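Local coordinates for protein putative aminopeptidase (Leishmania major, PDB 5NTH) that probably removes amino acids from the N termini of peptides as a manganese-dependent M17 leucyl aminopeptidase, at residues 228-233 against 273-278; 24-29 against 236-241. All blocks are in the same frame, centred on the assembly; numbering follows the deposited sequence.

Contact 1: 228-233 against 273-278; sequences DTVVYA and PAHLVT
Thr-229 OG1 donates a short hydrogen bond of 2.5 Å to Pro-273 O. It ties the first turn of helix 229-243 to the approach of strand 275-282 in the alpha/beta catalytic domain of the M17 family. The helix lies on the large mixed sheet of that domain. Helix 229-233 and strand 275-278 run almost parallel, at 12°, with their axes 10.0 Å apart. The Thr-229 hydroxyl sits between the backbone N and the carbonyl carbon (chi1 63°). From there it reaches Pro-273 O with a C=O...donor angle of 149°, moderately tilted from the carbonyl plane.

Asp-228 is the N-cap of the helix. Its OD1 accepts from Val-231 N at 2.9 Å, with a second, weak bond from Val-230 N. Its OD2 forms a salt bridge with Arg-8. These contacts probably balance the carboxylate charge, as would the positive end of the helix dipole.

The His-275 ring packs against the helix. Backbone and side-chain groups of the helix lie over one of its faces. Thr-229 O stands above the plane toward the rim, 3.5 Å from His-275 CE1. Ala-233 CB, one turn on, makes a CH-pi contact on the same face, 4.2 Å from the ring centroid. The His-275 side chain also touches Val-249 and Lys-251 of the neighbouring strand 246-251. The backbone of His-275 is hydrogen-bonded to that of Leu-358 on the other neighbour, strand 349-361.

The Thr-229 side chain is about 13 Å from a bound manganese ion. The contact is structural packing within the catalytic domain. Val-230 comes at the edge of the ring. Its CG2 lies near the ring plane, 4.1 Å from His-275 CE1, and is equally close to Pro-273 CD.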
loop_
_atom_site.group_PDB
_atom_site.type_symbol
_atom_site.label_atom_id
_atom_site.label_comp_id
_atom_site.label_asym_id
_atom_site.label_seq_id
_atom_site.Cartn_x
_atom_site.Cartn_y
_atom_site.Cartn_z
ATOM N N ASP A 228 -25.280 -20.172 9.426
ATOM C CA ASP A 228 -24.088 -20.433 10.215
ATOM C C ASP A 228 -23.937 -21.941 10.336
ATOM O O ASP A 228 -24.675 -22.696 9.713
ATOM C CB ASP A 228 -24.203 -19.742 11.587
ATOM C CG ASP A 228 -25.389 -20.232 12.413
ATOM O OD1 ASP A 228 -25.796 -21.389 12.282
ATOM O OD2 ASP A 228 -25.922 -19.453 13.207
ATOM N N THR A 229 -23.014 -22.386 11.161
ATOM C CA THR A 229 -22.728 -23.799 11.252
ATOM C C THR A 229 -23.790 -24.602 11.951
ATOM O O THR A 229 -23.906 -25.782 11.689
ATOM C CB THR A 229 -21.410 -24.070 11.987
ATOM O OG1 THR A 229 -21.495 -23.620 13.342
ATOM C CG2 THR A 229 -20.247 -23.383 11.256
ATOM N N VAL A 230 -24.541 -23.995 12.857
ATOM C CA VAL A 230 -25.601 -24.735 13.557
ATOM C C VAL A 230 -26.815 -24.909 12.659
ATOM O O VAL A 230 -27.503 -25.926 12.718
ATOM C CB VAL A 230 -25.974 -24.068 14.896
ATOM C CG1 VAL A 230 -27.213 -24.692 15.512
ATOM C CG2 VAL A 230 -24.817 -24.225 15.871
ATOM N N VAL A 231 -27.061 -23.916 11.825
ATOM C CA VAL A 231 -28.224 -23.936 10.976
ATOM C C VAL A 231 -27.935 -24.887 9.836
ATOM O O VAL A 231 -28.718 -25.796 9.590
ATOM C CB VAL A 231 -28.583 -22.534 10.445
ATOM C CG1 VAL A 231 -29.632 -22.612 9.329
ATOM C CG2 VAL A 231 -29.115 -21.675 11.580
ATOM N N TYR A 232 -26.806 -24.663 9.157
ATOM C CA TYR A 232 -26.316 -25.555 8.112
ATOM C C TYR A 232 -26.364 -27.005 8.589
ATOM O O TYR A 232 -26.745 -27.884 7.833
ATOM C CB TYR A 232 -24.887 -25.200 7.752
ATOM C CG TYR A 232 -24.420 -25.601 6.382
ATOM C CD1 TYR A 232 -25.083 -26.565 5.616
ATOM C CD2 TYR A 232 -23.277 -25.017 5.848
ATOM C CE1 TYR A 232 -24.629 -26.912 4.362
ATOM C CE2 TYR A 232 -22.810 -25.351 4.592
ATOM C CZ TYR A 232 -23.477 -26.302 3.844
ATOM O OH TYR A 232 -22.998 -26.640 2.570
ATOM N N ALA A 233 -26.012 -27.258 9.846
ATOM C CA ALA A 233 -26.099 -28.631 10.399
ATOM C C ALA A 233 -27.527 -29.160 10.608
ATOM O O ALA A 233 -27.817 -30.340 10.383
ATOM C CB ALA A 233 -25.359 -28.709 11.715
ATOM N N PRO A 273 -20.165 -22.968 16.863
ATOM C CA PRO A 273 -18.986 -23.847 16.813
ATOM C C PRO A 273 -18.779 -24.679 15.535
ATOM O O PRO A 273 -19.647 -24.755 14.680
ATOM C CB PRO A 273 -19.181 -24.751 18.032
ATOM C CG PRO A 273 -20.658 -24.814 18.205
ATOM C CD PRO A 273 -21.242 -23.539 17.688
ATOM N N ALA A 274 -17.608 -25.291 15.448
ATOM C CA ALA A 274 -17.260 -26.138 14.329
ATOM C C ALA A 274 -18.017 -27.482 14.323
ATOM O O ALA A 274 -18.429 -27.973 15.369
ATOM C CB ALA A 274 -15.761 -26.376 14.319
ATOM N N HIS A 275 -18.214 -28.043 13.127
ATOM C CA HIS A 275 -18.784 -29.380 12.967
ATOM C C HIS A 275 -18.095 -30.102 11.835
ATOM O O HIS A 275 -17.881 -29.530 10.765
ATOM C CB HIS A 275 -20.256 -29.378 12.536
ATOM C CG HIS A 275 -21.195 -28.652 13.442
ATOM N ND1 HIS A 275 -21.158 -27.287 13.615
ATOM C CD2 HIS A 275 -22.274 -29.092 14.134
ATOM C CE1 HIS A 275 -22.140 -26.927 14.425
ATOM N NE2 HIS A 275 -22.838 -28.002 14.748
ATOM N N LEU A 276 -17.811 -31.379 12.054
ATOM C CA LEU A 276 -17.688 -32.297 10.941
ATOM C C LEU A 276 -19.005 -33.034 10.826
ATOM O O LEU A 276 -19.460 -33.678 11.762
ATOM C CB LEU A 276 -16.513 -33.249 11.108
ATOM C CG LEU A 276 -15.178 -32.636 10.681
ATOM C CD1 LEU A 276 -14.064 -33.544 11.119
ATOM C CD2 LEU A 276 -15.081 -32.452 9.177
ATOM N N VAL A 277 -19.639 -32.894 9.679
ATOM C CA VAL A 277 -20.909 -33.523 9.453
ATOM C C VAL A 277 -20.720 -34.399 8.231
ATOM O O VAL A 277 -20.269 -33.907 7.184
ATOM C CB VAL A 277 -22.001 -32.492 9.170
ATOM C CG1 VAL A 277 -23.358 -33.181 9.044
ATOM C CG2 VAL A 277 -22.027 -31.425 10.252
ATOM N N THR A 278 -21.056 -35.685 8.376
ATOM C CA THR A 278 -20.941 -36.630 7.294
ATOM C C THR A 278 -22.240 -37.397 7.129
ATOM O O THR A 278 -22.773 -37.947 8.095
ATOM C CB THR A 278 -19.823 -37.633 7.513
ATOM O OG1 THR A 278 -18.562 -36.961 7.468
ATOM C CG2 THR A 278 -19.868 -38.716 6.408
#

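Contact 2: 24-29 against 236-241; sequences TCTNFK and AAAYAA
Thr-26 and Ala-238 have the nearest CA atoms of the two segments, 6.5 Å apart. Here the C-terminal end of the N-terminal helix 12-26 meets the flank of helix 229-243 of the catalytic domain. The end of one helix packs on the side of another, away from the metal site. Asn-27 is the first residue to leave helical geometry, and the chain then turns off through Phe-28.

Tyr-239 has the largest share of the contact. Its OH donates to Cys-25 O at 2.6 Å, a carbonyl of the last helical turn. The donor lies in the carbonyl plane, at a C=O...donor angle of 154°, and Cys-25 O meets the edge of the phenol ring. The same hydroxyl accepts a hydrogen bond from a water, which lies in the ring plane at its edge. That water also donates to Phe-28 O at 2.7 Å. The buried OH is thus used as both donor and acceptor, and it holds Cys-25 O directly and Phe-28 O through the water. Leu-215 and residues Ile-333 and Arg-337 of helix 323-341 pack on the Tyr-239 side chain.

Phe-28 comes near the Tyr-239 hydroxyl with its backbone N and its CB. Its CG is anti to the backbone N (chi1 -169°), and its ring leads away toward Gln-214 and Met-175. Beside the phenol, two methyl groups pack tightly: Thr-26 CG2 lies 3.5 Å from Ala-238 CB.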
loop_
_atom_site.group_PDB
_atom_site.type_symbol
_atom_site.label_atom_id
_atom_site.label_comp_id
_atom_site.label_asym_id
_atom_site.label_seq_id
_atom_site.Cartn_x
_atom_site.Cartn_y
_atom_site.Cartn_z
ATOM N N THR A 24 -37.527 -23.514 4.275
ATOM C CA THR A 24 -37.468 -23.160 2.861
ATOM C C THR A 24 -36.362 -23.974 2.221
ATOM O O THR A 24 -36.457 -24.354 1.054
ATOM C CB THR A 24 -37.195 -21.675 2.637
ATOM O OG1 THR A 24 -35.889 -21.358 3.130
ATOM C CG2 THR A 24 -38.253 -20.808 3.350
ATOM N N CYS A 25 -35.326 -24.240 3.012
ATOM C CA CYS A 25 -34.206 -25.079 2.605
ATOM C C CYS A 25 -34.484 -26.592 2.599
ATOM O O CYS A 25 -34.055 -27.291 1.690
ATOM C CB CYS A 25 -32.999 -24.771 3.496
ATOM S SG CYS A 25 -32.192 -23.227 3.072
ATOM N N THR A 26 -35.170 -27.090 3.620
ATOM C CA THR A 26 -35.466 -28.518 3.700
ATOM C C THR A 26 -36.588 -28.999 2.761
ATOM O O THR A 26 -36.558 -30.134 2.364
ATOM C CB THR A 26 -35.752 -29.005 5.140
ATOM O OG1 THR A 26 -36.984 -28.466 5.616
ATOM C CG2 THR A 26 -34.630 -28.605 6.094
ATOM N N ASN A 27 -37.554 -28.162 2.405
ATOM C CA ASN A 27 -38.555 -28.539 1.399
ATOM C C ASN A 27 -38.303 -27.942 0.019
ATOM O O ASN A 27 -39.190 -27.945 -0.837
ATOM C CB ASN A 27 -39.951 -28.108 1.844
ATOM C CG ASN A 27 -40.290 -28.603 3.227
ATOM O OD1 ASN A 27 -40.489 -27.802 4.146
ATOM N ND2 ASN A 27 -40.338 -29.932 3.396
ATOM N N PHE A 28 -37.099 -27.447 -0.221
ATOM C CA PHE A 28 -36.820 -26.731 -1.453
ATOM C C PHE A 28 -37.170 -27.533 -2.702
ATOM O O PHE A 28 -36.836 -28.703 -2.790
ATOM C CB PHE A 28 -35.339 -26.349 -1.503
ATOM C CG PHE A 28 -35.020 -25.408 -2.590
ATOM C CD1 PHE A 28 -35.159 -24.071 -2.391
ATOM C CD2 PHE A 28 -34.640 -25.870 -3.826
ATOM C CE1 PHE A 28 -34.891 -23.184 -3.412
ATOM C CE2 PHE A 28 -34.367 -25.008 -4.854
ATOM C CZ PHE A 28 -34.501 -23.654 -4.649
ATOM N N LYS A 29 -37.830 -26.891 -3.658
ATOM C CA LYS A 29 -37.937 -27.413 -5.012
ATOM C C LYS A 29 -37.514 -26.377 -6.013
ATOM O O LYS A 29 -37.789 -25.192 -5.853
ATOM C CB LYS A 29 -39.365 -27.839 -5.317
ATOM C CG LYS A 29 -39.779 -29.031 -4.472
ATOM C CD LYS A 29 -41.166 -29.575 -4.830
ATOM C CE LYS A 29 -41.575 -30.739 -3.909
ATOM N NZ LYS A 29 -41.663 -30.367 -2.451
ATOM N N ALA A 236 -28.716 -30.223 7.155
ATOM C CA ALA A 236 -28.106 -31.505 6.816
ATOM C C ALA A 236 -28.796 -32.665 7.534
ATOM O O ALA A 236 -29.079 -33.684 6.907
ATOM C CB ALA A 236 -26.615 -31.495 7.123
ATOM N N ALA A 237 -29.111 -32.493 8.818
ATOM C CA ALA A 237 -29.916 -33.486 9.544
ATOM C C ALA A 237 -31.274 -33.780 8.861
ATOM O O ALA A 237 -31.566 -34.933 8.549
ATOM C CB ALA A 237 -30.123 -33.060 10.986
ATOM N N ALA A 238 -32.078 -32.755 8.583
ATOM C CA ALA A 238 -33.375 -32.977 7.914
ATOM C C ALA A 238 -33.220 -33.739 6.594
ATOM O O ALA A 238 -34.001 -34.628 6.299
ATOM C CB ALA A 238 -34.123 -31.654 7.692
ATOM N N TYR A 239 -32.216 -33.394 5.798
ATOM C CA TYR A 239 -32.000 -34.099 4.544
ATOM C C TYR A 239 -31.590 -35.546 4.842
ATOM O O TYR A 239 -31.941 -36.457 4.097
ATOM C CB TYR A 239 -31.003 -33.364 3.630
ATOM C CG TYR A 239 -31.698 -32.340 2.775
ATOM C CD1 TYR A 239 -32.496 -32.735 1.690
ATOM C CD2 TYR A 239 -31.615 -30.980 3.060
ATOM C CE1 TYR A 239 -33.168 -31.802 0.900
ATOM C CE2 TYR A 239 -32.278 -30.037 2.269
ATOM C CZ TYR A 239 -33.062 -30.458 1.199
ATOM O OH TYR A 239 -33.732 -29.535 0.426
ATOM N N ALA A 240 -30.903 -35.762 5.953
ATOM C CA ALA A 240 -30.546 -37.121 6.380
ATOM C C ALA A 240 -31.767 -37.964 6.690
ATOM O O ALA A 240 -31.885 -39.095 6.212
ATOM C CB ALA A 240 -29.625 -37.095 7.595
ATOM N N ALA A 241 -32.663 -37.424 7.503
ATOM C CA ALA A 241 -33.876 -38.148 7.851
ATOM C C ALA A 241 -34.832 -38.274 6.656
ATOM O O ALA A 241 -35.591 -39.219 6.603
ATOM C CB ALA A 241 -34.573 -37.513 9.038
HETATM O O HOH W 1 -34.961 -30.474 -1.962
#

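How the contacts relate
From the N terminus the chain passes 24-29, 228-233, 236-241 and 273-278, so the two contacts cross. Contact 2 closes a long loop of 206 residues that includes all six strands of the smaller sheet. It brings helix 229-243 back against the N-terminal helix 12-26. Contact 1 closes a shorter loop of 39 residues, which holds strand 246-251 and helices 253-257 and 261-267. Both contacts use helix 229-243, contact 1 at its start and contact 2 further along. The helix therefore joins helix 12-26 to the large sheet. The contacts also touch directly, through Val-277 CG1 and Ala-236 CB at 4.1 Å.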